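Local coordinates for putative carbohydrate metabolism domain-containing protein (Bacteroides vulgatus, PDB 3S30), which is of unknown function but, as a putative glycoside hydrolase with a galactose-binding-like domain, probably acts in carbohydrate binding or breakdown, at residues N165-I170 with L340-L345; S136-F141 with F153-S158; N189-S194 with T208-T213; G223-K228 with D244-Y249. One frame throughout, in Å; residues are numbered along the deposited sequence.

Interaction 1 of 4, residues N165-I170 with L340-L345; sequences NCLQLI and LLIDDL. With NA (sodium ion), chain C.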
# COMPACT_ATOMS: atom_id res chain seq x y z
N ASN A 165 -6.24 17.41 2.58
CA ASN A 165 -6.75 16.13 2.07
C ASN A 165 -6.01 14.98 2.73
O ASN A 165 -4.89 15.16 3.23
CB ASN A 165 -6.56 15.96 0.55
CG ASN A 165 -7.16 17.10 -0.29
OD1 ASN A 165 -8.28 17.56 -0.06
ND2 ASN A 165 -6.40 17.52 -1.29
N CYS A 166 -6.62 13.79 2.71
CA CYS A 166 -5.97 12.57 3.23
C CYS A 166 -6.15 11.39 2.29
O CYS A 166 -6.94 11.44 1.35
CB CYS A 166 -6.51 12.23 4.64
SG CYS A 166 -8.28 11.80 4.79
N LEU A 167 -5.39 10.34 2.53
CA LEU A 167 -5.61 9.07 1.85
C LEU A 167 -6.96 8.44 2.26
O LEU A 167 -7.33 8.47 3.44
CB LEU A 167 -4.48 8.10 2.16
CG LEU A 167 -4.46 6.77 1.41
CD1 LEU A 167 -4.26 7.01 -0.06
CD2 LEU A 167 -3.36 5.82 1.96
N GLN A 168 -7.69 7.91 1.28
CA GLN A 168 -8.94 7.21 1.50
C GLN A 168 -8.84 5.83 0.85
O GLN A 168 -8.88 5.71 -0.38
CB GLN A 168 -10.11 7.99 0.89
CG GLN A 168 -11.49 7.37 1.11
CD GLN A 168 -12.56 8.03 0.22
OE1 GLN A 168 -13.15 9.05 0.60
NE2 GLN A 168 -12.80 7.46 -0.98
N LEU A 169 -8.67 4.80 1.67
CA LEU A 169 -8.67 3.44 1.18
C LEU A 169 -10.01 2.80 1.55
O LEU A 169 -10.37 2.69 2.73
CB LEU A 169 -7.47 2.67 1.76
CG LEU A 169 -6.09 3.28 1.46
CD1 LEU A 169 -4.95 2.45 2.05
CD2 LEU A 169 -5.86 3.48 -0.04
N ILE A 170 -10.77 2.41 0.52
CA ILE A 170 -12.05 1.72 0.72
C ILE A 170 -12.05 0.40 -0.08
O ILE A 170 -12.04 0.41 -1.30
CB ILE A 170 -13.24 2.60 0.29
CG1 ILE A 170 -13.15 3.99 0.92
CG2 ILE A 170 -14.56 1.94 0.68
CD1 ILE A 170 -14.34 4.90 0.59
N LEU A 340 -9.98 2.81 5.52
CA LEU A 340 -8.79 3.25 6.24
C LEU A 340 -8.44 4.63 5.71
O LEU A 340 -8.22 4.79 4.50
CB LEU A 340 -7.61 2.30 6.01
CG LEU A 340 -6.29 2.60 6.74
CD1 LEU A 340 -6.41 2.49 8.27
CD2 LEU A 340 -5.20 1.65 6.23
N LEU A 341 -8.44 5.61 6.60
CA LEU A 341 -7.97 6.94 6.26
C LEU A 341 -6.57 7.10 6.83
O LEU A 341 -6.31 6.68 7.94
CB LEU A 341 -8.94 8.03 6.79
CG LEU A 341 -10.40 7.96 6.31
CD1 LEU A 341 -11.24 9.10 6.85
CD2 LEU A 341 -10.52 7.92 4.79
N ILE A 342 -5.67 7.66 6.05
CA ILE A 342 -4.30 7.91 6.51
C ILE A 342 -3.92 9.33 6.19
O ILE A 342 -4.26 9.84 5.14
CB ILE A 342 -3.28 6.96 5.84
CG1 ILE A 342 -3.68 5.49 6.02
CG2 ILE A 342 -1.87 7.19 6.43
CD1 ILE A 342 -3.65 5.02 7.51
N ASP A 343 -3.19 9.96 7.09
CA ASP A 343 -2.70 11.31 6.86
C ASP A 343 -1.33 11.52 7.52
O ASP A 343 -0.95 10.79 8.44
CB ASP A 343 -3.69 12.31 7.43
CG ASP A 343 -3.70 13.62 6.68
OD1 ASP A 343 -2.84 13.84 5.80
OD2 ASP A 343 -4.60 14.43 6.95
N ASP A 344 -0.63 12.55 7.05
CA ASP A 344 0.65 12.98 7.61
C ASP A 344 1.57 11.81 7.95
O ASP A 344 1.97 11.61 9.10
CB ASP A 344 0.42 13.88 8.83
CG ASP A 344 -0.32 15.15 8.48
OD1 ASP A 344 0.03 15.77 7.46
OD2 ASP A 344 -1.24 15.54 9.23
N LEU A 345 1.89 11.04 6.92
CA LEU A 345 2.78 9.90 7.01
C LEU A 345 4.22 10.35 6.80
O LEU A 345 4.51 11.14 5.89
CB LEU A 345 2.39 8.87 5.94
CG LEU A 345 3.17 7.57 5.88
CD1 LEU A 345 2.86 6.69 7.10
CD2 LEU A 345 2.83 6.87 4.57
NA NA C . -2.75 15.67 4.17

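Interaction 2 of 4, residues S136-F141 with F153-S158; sequences SGNQGF and FPTSIS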
# COMPACT_ATOMS: atom_id res chain seq x y z
N SER A 136 -1.07 1.56 -6.56
CA SER A 136 -2.22 0.95 -5.90
C SER A 136 -2.78 -0.07 -6.89
O SER A 136 -2.29 -0.19 -8.00
CB SER A 136 -3.29 2.00 -5.59
OG SER A 136 -4.03 2.37 -6.76
N GLY A 137 -3.84 -0.77 -6.49
CA GLY A 137 -4.48 -1.72 -7.39
C GLY A 137 -5.59 -1.13 -8.24
O GLY A 137 -6.44 -1.87 -8.71
N ASN A 138 -5.59 0.19 -8.42
CA ASN A 138 -6.70 0.89 -9.09
C ASN A 138 -6.86 0.45 -10.54
O ASN A 138 -7.98 0.32 -11.01
CB ASN A 138 -6.55 2.41 -9.04
CG ASN A 138 -7.17 3.04 -7.79
OD1 ASN A 138 -7.86 2.38 -7.02
ND2 ASN A 138 -6.93 4.34 -7.60
N GLN A 139 -5.74 0.22 -11.23
CA GLN A 139 -5.80 -0.24 -12.63
C GLN A 139 -6.42 -1.64 -12.70
O GLN A 139 -7.12 -1.97 -13.67
CB GLN A 139 -4.42 -0.23 -13.29
CG GLN A 139 -4.49 -0.31 -14.82
CD GLN A 139 -3.13 -0.42 -15.51
OE1 GLN A 139 -2.09 -0.56 -14.86
NE2 GLN A 139 -3.15 -0.38 -16.84
N GLY A 140 -6.15 -2.47 -11.69
CA GLY A 140 -6.76 -3.79 -11.61
C GLY A 140 -8.27 -3.70 -11.46
O GLY A 140 -9.02 -4.49 -12.04
N PHE A 141 -8.72 -2.71 -10.68
CA PHE A 141 -10.14 -2.50 -10.44
C PHE A 141 -10.83 -2.00 -11.72
O PHE A 141 -11.98 -2.36 -12.01
CB PHE A 141 -10.35 -1.51 -9.28
CG PHE A 141 -11.78 -1.43 -8.81
CD1 PHE A 141 -12.31 -2.42 -8.00
CD2 PHE A 141 -12.58 -0.38 -9.18
CE1 PHE A 141 -13.62 -2.34 -7.57
CE2 PHE A 141 -13.89 -0.30 -8.75
CZ PHE A 141 -14.41 -1.28 -7.94
N PHE A 153 -13.24 4.24 -6.85
CA PHE A 153 -12.10 3.29 -6.75
C PHE A 153 -11.71 2.91 -5.33
O PHE A 153 -12.08 3.59 -4.37
CB PHE A 153 -10.89 3.79 -7.54
CG PHE A 153 -10.99 3.50 -9.01
CD1 PHE A 153 -11.86 4.24 -9.81
CD2 PHE A 153 -10.28 2.45 -9.59
CE1 PHE A 153 -11.99 3.96 -11.15
CE2 PHE A 153 -10.41 2.17 -10.93
CZ PHE A 153 -11.26 2.92 -11.71
N PRO A 154 -11.00 1.78 -5.17
CA PRO A 154 -10.57 1.40 -3.82
C PRO A 154 -9.60 2.40 -3.20
O PRO A 154 -9.58 2.58 -1.96
CB PRO A 154 -9.91 0.02 -4.03
CG PRO A 154 -10.38 -0.47 -5.38
CD PRO A 154 -10.71 0.74 -6.19
N THR A 155 -8.84 3.06 -4.06
CA THR A 155 -7.84 4.02 -3.63
C THR A 155 -8.10 5.41 -4.22
O THR A 155 -8.15 5.59 -5.44
CB THR A 155 -6.45 3.53 -4.04
OG1 THR A 155 -6.24 2.24 -3.46
CG2 THR A 155 -5.37 4.48 -3.57
N SER A 156 -8.25 6.38 -3.32
CA SER A 156 -8.56 7.76 -3.66
C SER A 156 -8.06 8.65 -2.53
O SER A 156 -7.28 8.21 -1.68
CB SER A 156 -10.08 7.94 -3.84
OG SER A 156 -10.39 9.20 -4.40
N ILE A 157 -8.50 9.91 -2.55
CA ILE A 157 -8.24 10.85 -1.45
C ILE A 157 -9.55 11.47 -0.97
O ILE A 157 -10.55 11.51 -1.69
CB ILE A 157 -7.27 12.02 -1.84
CG1 ILE A 157 -7.85 12.91 -2.95
CG2 ILE A 157 -5.91 11.49 -2.24
CD1 ILE A 157 -7.08 14.19 -3.19
N SER A 158 -9.53 11.95 0.26
CA SER A 158 -10.67 12.63 0.87
C SER A 158 -10.25 14.03 1.25
O SER A 158 -9.11 14.22 1.66
CB SER A 158 -11.12 11.86 2.12
OG SER A 158 -11.80 12.71 3.03
O HOH W 1 -6.80 0.34 -5.51

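Interaction 3 of 4, residues N189-S194 with T208-T213; sequences NLFIGS and TKFGTT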
# COMPACT_ATOMS: atom_id res chain seq x y z
N ASN A 189 -5.79 0.01 -1.19
CA ASN A 189 -4.37 -0.02 -0.89
C ASN A 189 -3.56 1.11 -1.51
O ASN A 189 -4.02 1.83 -2.39
CB ASN A 189 -3.77 -1.39 -1.25
CG ASN A 189 -3.98 -1.79 -2.73
OD1 ASN A 189 -4.33 -0.96 -3.59
ND2 ASN A 189 -3.77 -3.07 -3.02
N LEU A 190 -2.35 1.27 -1.00
CA LEU A 190 -1.41 2.22 -1.56
C LEU A 190 -0.05 1.66 -1.24
O LEU A 190 0.17 1.15 -0.15
CB LEU A 190 -1.58 3.59 -0.92
CG LEU A 190 -0.89 4.75 -1.65
CD1 LEU A 190 -1.74 5.22 -2.84
CD2 LEU A 190 -0.59 5.92 -0.68
N PHE A 191 0.87 1.73 -2.19
CA PHE A 191 2.21 1.31 -1.90
C PHE A 191 3.26 1.98 -2.80
O PHE A 191 2.94 2.55 -3.86
CB PHE A 191 2.32 -0.21 -2.00
CG PHE A 191 1.85 -0.77 -3.32
CD1 PHE A 191 2.73 -0.91 -4.38
CD2 PHE A 191 0.54 -1.18 -3.49
CE1 PHE A 191 2.31 -1.43 -5.59
CE2 PHE A 191 0.11 -1.71 -4.70
CZ PHE A 191 0.99 -1.83 -5.76
N ILE A 192 4.51 1.93 -2.33
CA ILE A 192 5.64 2.36 -3.11
C ILE A 192 6.14 1.18 -3.98
O ILE A 192 6.47 0.11 -3.47
CB ILE A 192 6.78 2.91 -2.22
CG1 ILE A 192 6.28 4.11 -1.41
CG2 ILE A 192 7.99 3.32 -3.06
CD1 ILE A 192 7.30 4.69 -0.45
N GLY A 193 6.20 1.41 -5.29
CA GLY A 193 6.63 0.40 -6.25
C GLY A 193 5.81 0.52 -7.52
O GLY A 193 5.71 1.61 -8.10
N SER A 194 5.20 -0.58 -7.96
CA SER A 194 4.38 -0.54 -9.17
C SER A 194 3.36 -1.69 -9.26
O SER A 194 3.52 -2.73 -8.59
CB SER A 194 5.27 -0.54 -10.41
OG SER A 194 6.07 -1.70 -10.44
N THR A 208 1.22 -6.63 -7.27
CA THR A 208 1.64 -5.51 -6.42
C THR A 208 3.13 -5.65 -6.15
O THR A 208 3.54 -6.50 -5.37
CB THR A 208 0.92 -5.51 -5.05
OG1 THR A 208 1.08 -6.79 -4.41
CG2 THR A 208 -0.55 -5.20 -5.21
N LYS A 209 3.93 -4.80 -6.79
CA LYS A 209 5.38 -4.88 -6.63
C LYS A 209 5.88 -3.75 -5.74
O LYS A 209 5.49 -2.58 -5.91
CB LYS A 209 6.06 -4.91 -8.00
CG LYS A 209 5.53 -6.06 -8.86
CD LYS A 209 6.60 -6.78 -9.62
CE LYS A 209 6.03 -8.02 -10.33
NZ LYS A 209 5.94 -9.24 -9.44
N PHE A 210 6.70 -4.11 -4.77
CA PHE A 210 7.06 -3.21 -3.68
C PHE A 210 8.53 -2.81 -3.76
O PHE A 210 9.42 -3.67 -3.77
CB PHE A 210 6.82 -3.88 -2.32
CG PHE A 210 5.41 -4.35 -2.11
CD1 PHE A 210 4.31 -3.57 -2.51
CD2 PHE A 210 5.16 -5.53 -1.44
CE1 PHE A 210 3.01 -4.00 -2.28
CE2 PHE A 210 3.86 -5.97 -1.21
CZ PHE A 210 2.78 -5.21 -1.62
N GLY A 211 8.77 -1.50 -3.80
CA GLY A 211 10.12 -0.98 -3.66
C GLY A 211 10.42 0.22 -4.53
O GLY A 211 9.91 0.34 -5.66
N THR A 212 11.24 1.11 -4.00
CA THR A 212 11.88 2.15 -4.80
C THR A 212 13.24 2.45 -4.19
O THR A 212 13.42 2.31 -2.97
CB THR A 212 11.04 3.44 -4.90
OG1 THR A 212 11.40 4.16 -6.10
CG2 THR A 212 11.25 4.32 -3.69
N THR A 213 14.17 2.88 -5.02
CA THR A 213 15.54 3.10 -4.59
C THR A 213 15.59 4.14 -3.47
O THR A 213 14.98 5.21 -3.57
CB THR A 213 16.42 3.47 -5.78
OG1 THR A 213 16.40 2.39 -6.74
CG2 THR A 213 17.86 3.76 -5.34

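Interaction 4 of 4, residues G223-K228 with D244-Y249; sequences GYYKYK and DVFNIY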
# COMPACT_ATOMS: atom_id res chain seq x y z
N GLY A 223 2.55 8.12 11.38
CA GLY A 223 1.42 8.72 10.68
C GLY A 223 0.18 8.65 11.55
O GLY A 223 0.26 8.30 12.72
N TYR A 224 -0.96 8.99 10.96
CA TYR A 224 -2.24 9.00 11.67
C TYR A 224 -3.26 8.23 10.85
O TYR A 224 -3.22 8.29 9.63
CB TYR A 224 -2.73 10.44 11.89
CG TYR A 224 -1.92 11.21 12.90
CD1 TYR A 224 -0.68 11.75 12.56
CD2 TYR A 224 -2.39 11.40 14.20
CE1 TYR A 224 0.08 12.46 13.48
CE2 TYR A 224 -1.64 12.10 15.14
CZ TYR A 224 -0.41 12.63 14.77
OH TYR A 224 0.33 13.35 15.68
N TYR A 225 -4.17 7.51 11.52
CA TYR A 225 -5.23 6.77 10.83
C TYR A 225 -6.62 6.91 11.49
O TYR A 225 -6.76 7.33 12.65
CB TYR A 225 -4.86 5.28 10.71
CG TYR A 225 -5.22 4.46 11.93
CD1 TYR A 225 -4.33 4.31 12.98
CD2 TYR A 225 -6.45 3.82 12.02
CE1 TYR A 225 -4.67 3.56 14.10
CE2 TYR A 225 -6.79 3.07 13.13
CZ TYR A 225 -5.90 2.94 14.17
OH TYR A 225 -6.24 2.20 15.27
N LYS A 226 -7.64 6.56 10.71
CA LYS A 226 -8.97 6.24 11.18
C LYS A 226 -9.36 4.95 10.46
O LYS A 226 -8.95 4.74 9.31
CB LYS A 226 -9.99 7.34 10.82
CG LYS A 226 -9.77 8.72 11.44
CD LYS A 226 -10.92 9.64 11.07
CE LYS A 226 -10.79 11.02 11.69
NZ LYS A 226 -11.85 11.99 11.25
N TYR A 227 -10.13 4.09 11.11
CA TYR A 227 -10.53 2.82 10.51
C TYR A 227 -11.89 2.40 10.98
O TYR A 227 -12.22 2.50 12.17
CB TYR A 227 -9.55 1.70 10.85
CG TYR A 227 -9.83 0.39 10.11
CD1 TYR A 227 -9.73 0.31 8.72
CD2 TYR A 227 -10.20 -0.75 10.79
CE1 TYR A 227 -9.99 -0.88 8.05
CE2 TYR A 227 -10.44 -1.94 10.13
CZ TYR A 227 -10.33 -2.00 8.77
OH TYR A 227 -10.58 -3.20 8.13
N LYS A 228 -12.68 1.93 10.03
CA LYS A 228 -13.99 1.37 10.28
C LYS A 228 -14.10 0.14 9.35
O LYS A 228 -13.97 0.26 8.14
CB LYS A 228 -15.04 2.45 9.99
CG LYS A 228 -16.49 2.00 9.85
CD LYS A 228 -17.16 1.74 11.17
CE LYS A 228 -18.69 1.76 11.03
NZ LYS A 228 -19.35 1.61 12.36
N ASP A 244 -13.25 -7.12 9.86
CA ASP A 244 -12.10 -6.90 8.99
C ASP A 244 -11.02 -6.12 9.74
O ASP A 244 -11.32 -5.29 10.62
CB ASP A 244 -12.52 -6.10 7.75
CG ASP A 244 -11.55 -6.26 6.57
OD1 ASP A 244 -10.53 -6.98 6.68
OD2 ASP A 244 -11.84 -5.64 5.52
N VAL A 245 -9.76 -6.41 9.42
CA VAL A 245 -8.64 -5.63 9.95
C VAL A 245 -7.80 -5.12 8.79
O VAL A 245 -7.80 -5.70 7.70
CB VAL A 245 -7.78 -6.42 11.01
CG1 VAL A 245 -8.69 -7.02 12.12
CG2 VAL A 245 -6.91 -7.52 10.35
N PHE A 246 -7.13 -4.00 9.03
CA PHE A 246 -6.32 -3.35 8.02
C PHE A 246 -4.86 -3.68 8.25
O PHE A 246 -4.50 -4.27 9.27
CB PHE A 246 -6.54 -1.83 8.07
CG PHE A 246 -5.96 -1.14 9.29
CD1 PHE A 246 -4.66 -0.65 9.28
CD2 PHE A 246 -6.73 -0.93 10.43
CE1 PHE A 246 -4.13 0.02 10.39
CE2 PHE A 246 -6.21 -0.26 11.54
CZ PHE A 246 -4.91 0.21 11.51
N ASN A 247 -4.00 -3.30 7.32
CA ASN A 247 -2.56 -3.50 7.51
C ASN A 247 -1.78 -2.25 7.15
O ASN A 247 -2.16 -1.51 6.26
CB ASN A 247 -2.06 -4.74 6.73
CG ASN A 247 -0.76 -5.32 7.32
OD1 ASN A 247 -0.20 -4.79 8.27
ND2 ASN A 247 -0.27 -6.40 6.73
N ILE A 248 -0.71 -2.02 7.89
CA ILE A 248 0.27 -0.99 7.57
C ILE A 248 1.64 -1.62 7.85
O ILE A 248 1.86 -2.18 8.93
CB ILE A 248 0.11 0.28 8.44
CG1 ILE A 248 -1.22 0.98 8.14
CG2 ILE A 248 1.27 1.28 8.22
CD1 ILE A 248 -1.41 2.30 8.96
N TYR A 249 2.53 -1.54 6.87
CA TYR A 249 3.92 -1.93 7.07
C TYR A 249 4.88 -1.26 6.07
O TYR A 249 4.46 -0.60 5.11
CB TYR A 249 4.07 -3.45 7.01
CG TYR A 249 3.81 -4.08 5.66
CD1 TYR A 249 2.52 -4.43 5.28
CD2 TYR A 249 4.85 -4.38 4.79
CE1 TYR A 249 2.27 -5.03 4.07
CE2 TYR A 249 4.60 -4.96 3.55
CZ TYR A 249 3.30 -5.28 3.20
OH TYR A 249 3.03 -5.88 1.98

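Interaction 1 of 4, residues N165-I170 with L340-L345
L167 and I342 lie side by side on one face of an antiparallel strand pair, pointing the same way, their CB atoms 4.0 Å apart. With L167 CG anti to the backbone N (chi1 -173°), its CD2 comes alongside CB and CG1 of I342. L169 and L340 form the next pair on this face, where Y225 of strand 218-228 packs on L340 and I342. Q168 and L341 run alongside each other on the other face, and L341 CD2 leans over to within 3.8 Å of Q168 CG. Between the strands, four backbone bonds join the pairs L167/I342 and L169/L340, among them L340 N to L169 O at 2.8 Å. Sodium closes one end of the strand pair. The carbonyl O of N165 binds it at 2.4 Å, and D343 OD1 reaches it from the other strand at 2.5 Å; N105 O and E107 OE2 are the other ligands. With OD1 held by sodium and D344 N, and OD2 by R162 N, the D343 carboxylate is fixed in its rotation. The all-oxygen set of ligands suits a hard cation, whose single positive charge probably offsets part of the negative charge of D343 and E107 and helps hold the strand ends together.

Interaction 2 of 4, residues S136-F141 with F153-S158
An ST turn leads into the short helix 138-142, whose residues N138 and F141 dock on F153 and P154 and on T155, the first residue of strand 155-158. S136 OG makes the turn by accepting from N138 N at 3.2 Å, and S136 CB rests beside T155 OG1. The polar centre of the contact is the N138 amide, which addresses both backbone groups of T155. Its ND2 gives an almost straight bond (175°) to T155 O, 2.8 Å away and in the amide plane. In return N138 OD1 accepts from T155 N at 3.2 Å, on a lone pair in the carbonyl plane. ND2 is also bonded to Y120 O, so the buried amide has partners at both its N and its O. A water donates to N138 OD1 at 2.8 Å and also to T155 OG1, a hydroxyl that is further bonded to N189 O.

Aromatic packing flanks this polar patch. F141 CG is anti to the backbone N (chi1 -170°), and the ring turns one edge to the face of F153, with planes at 68° and centroids 5.3 Å apart. P154 CD sits over a face of F141 in a CH-pi contact, 3.9 Å from the ring centroid. The carbonyl O of N138 lies at the edge of the F153 ring, 3.1 Å from CE2. P154, S156 and S158 bond to strand 166-173 through their backbones; T155, between the first two, has its N-H and C=O met by the N138 amide, somewhat as a neighbouring strand would meet them: a two-point recognition of strand backbone by a side-chain amide, here presented from the first turn of a helix.

Interaction 3 of 4, residues N189-S194 with T208-T213
The carbonyl O of I192 is gripped by G211 N at 2.8 Å and by S320 OG of strand 317-324, while F210 CA adds a CA-H...O contact at 3.4 Å. One step further, S194 and K209 form a hydrogen-bonded antiparallel pair, with K209 N to S194 O at 2.8 Å and S194 N to K209 O at 2.9 Å. G193, in between, has a positive phi (143°); lacking CB, it lets K209 O come within 3.2 Å of its CA, with G211 O almost as near. F191 and F210 meet edge to face: CE1 of F210 stands 3.6 Å from F191 CG, over one face of that ring, with the planes at 80°. The F191 ring is brought there by CG lying between the backbone N and the carbonyl carbon (chi1 55°), and T208 CG2 touches its far end at CE2. On the other flank the CG2 methyls of I192 and T212 meet at 3.5 Å. Helix 204-207 delivers the chain directly to T208, and its S206 O takes up the K209 ammonium group. Strand 317-324 bonds to both I192 and T212, whereas L251 of strand 247-254 packs on the F210 ring.

Interaction 4 of 4, residues G223-K228 with D244-Y249
F246 enters the contact at CB, which lies over a face of the Y227 ring in a CH-pi contact, 3.9 Å from the centroid. CG then leads along that face; it lies between the backbone N and the carbonyl carbon (chi1 70°), which sends the ring past Y227 in the opposite direction to the tyrosine. CD2 comes down on Y227 CG at 3.4 Å, and the pair is edge-to-face, the F246 edge on the Y227 face with planes at 56°. CE2 touches both Y227 CB and Y225 CE2, the latter 3.7 Å away. At the tip, CZ stands over one face of Y225, 3.8 Å from Y225 CE2, the two rings set obliquely. Y225, Y227 and F246 thus make an aromatic cluster between strand 218-228 and the loop that leads into strand 247-254, with the CA atoms of Y227 and F246 7.9 Å apart; this is consistent with the beta-sandwich of galactose-binding-like domains. L340 of strand 339-349 also packs on F246. Y227 OH continues past the cluster to D244, 3.5 Å from its CB, and finds its hydrogen-bond partner in A325 O, while Y225 OH is bonded to H286 O. The carboxylate of D244 is held through OD2 by S326, S338 and A335.

The four contacts tile one beta fold, with interaction 1 touching each of the others. Its strand 166-173 bonds to strand 155-158 of interaction 2, through C166 N to S158 O at 2.7 Å. Its strand 339-349 bonds to strand 218-228 of interaction 4, through L341 N to K226 O at 2.9 Å, the centres of interactions 1 and 4 being about 9 Å apart. N189 links interactions 2 and 3, its OD1 accepting from G137 N at 2.9 Å. Interactions 3 and 4 meet where F210 CE2 packs against Y249 OH at 3.3 Å. Sodium belongs to interaction 1; it lies about 14 Å from the T155 side chain and about 12 Å from that of Y225.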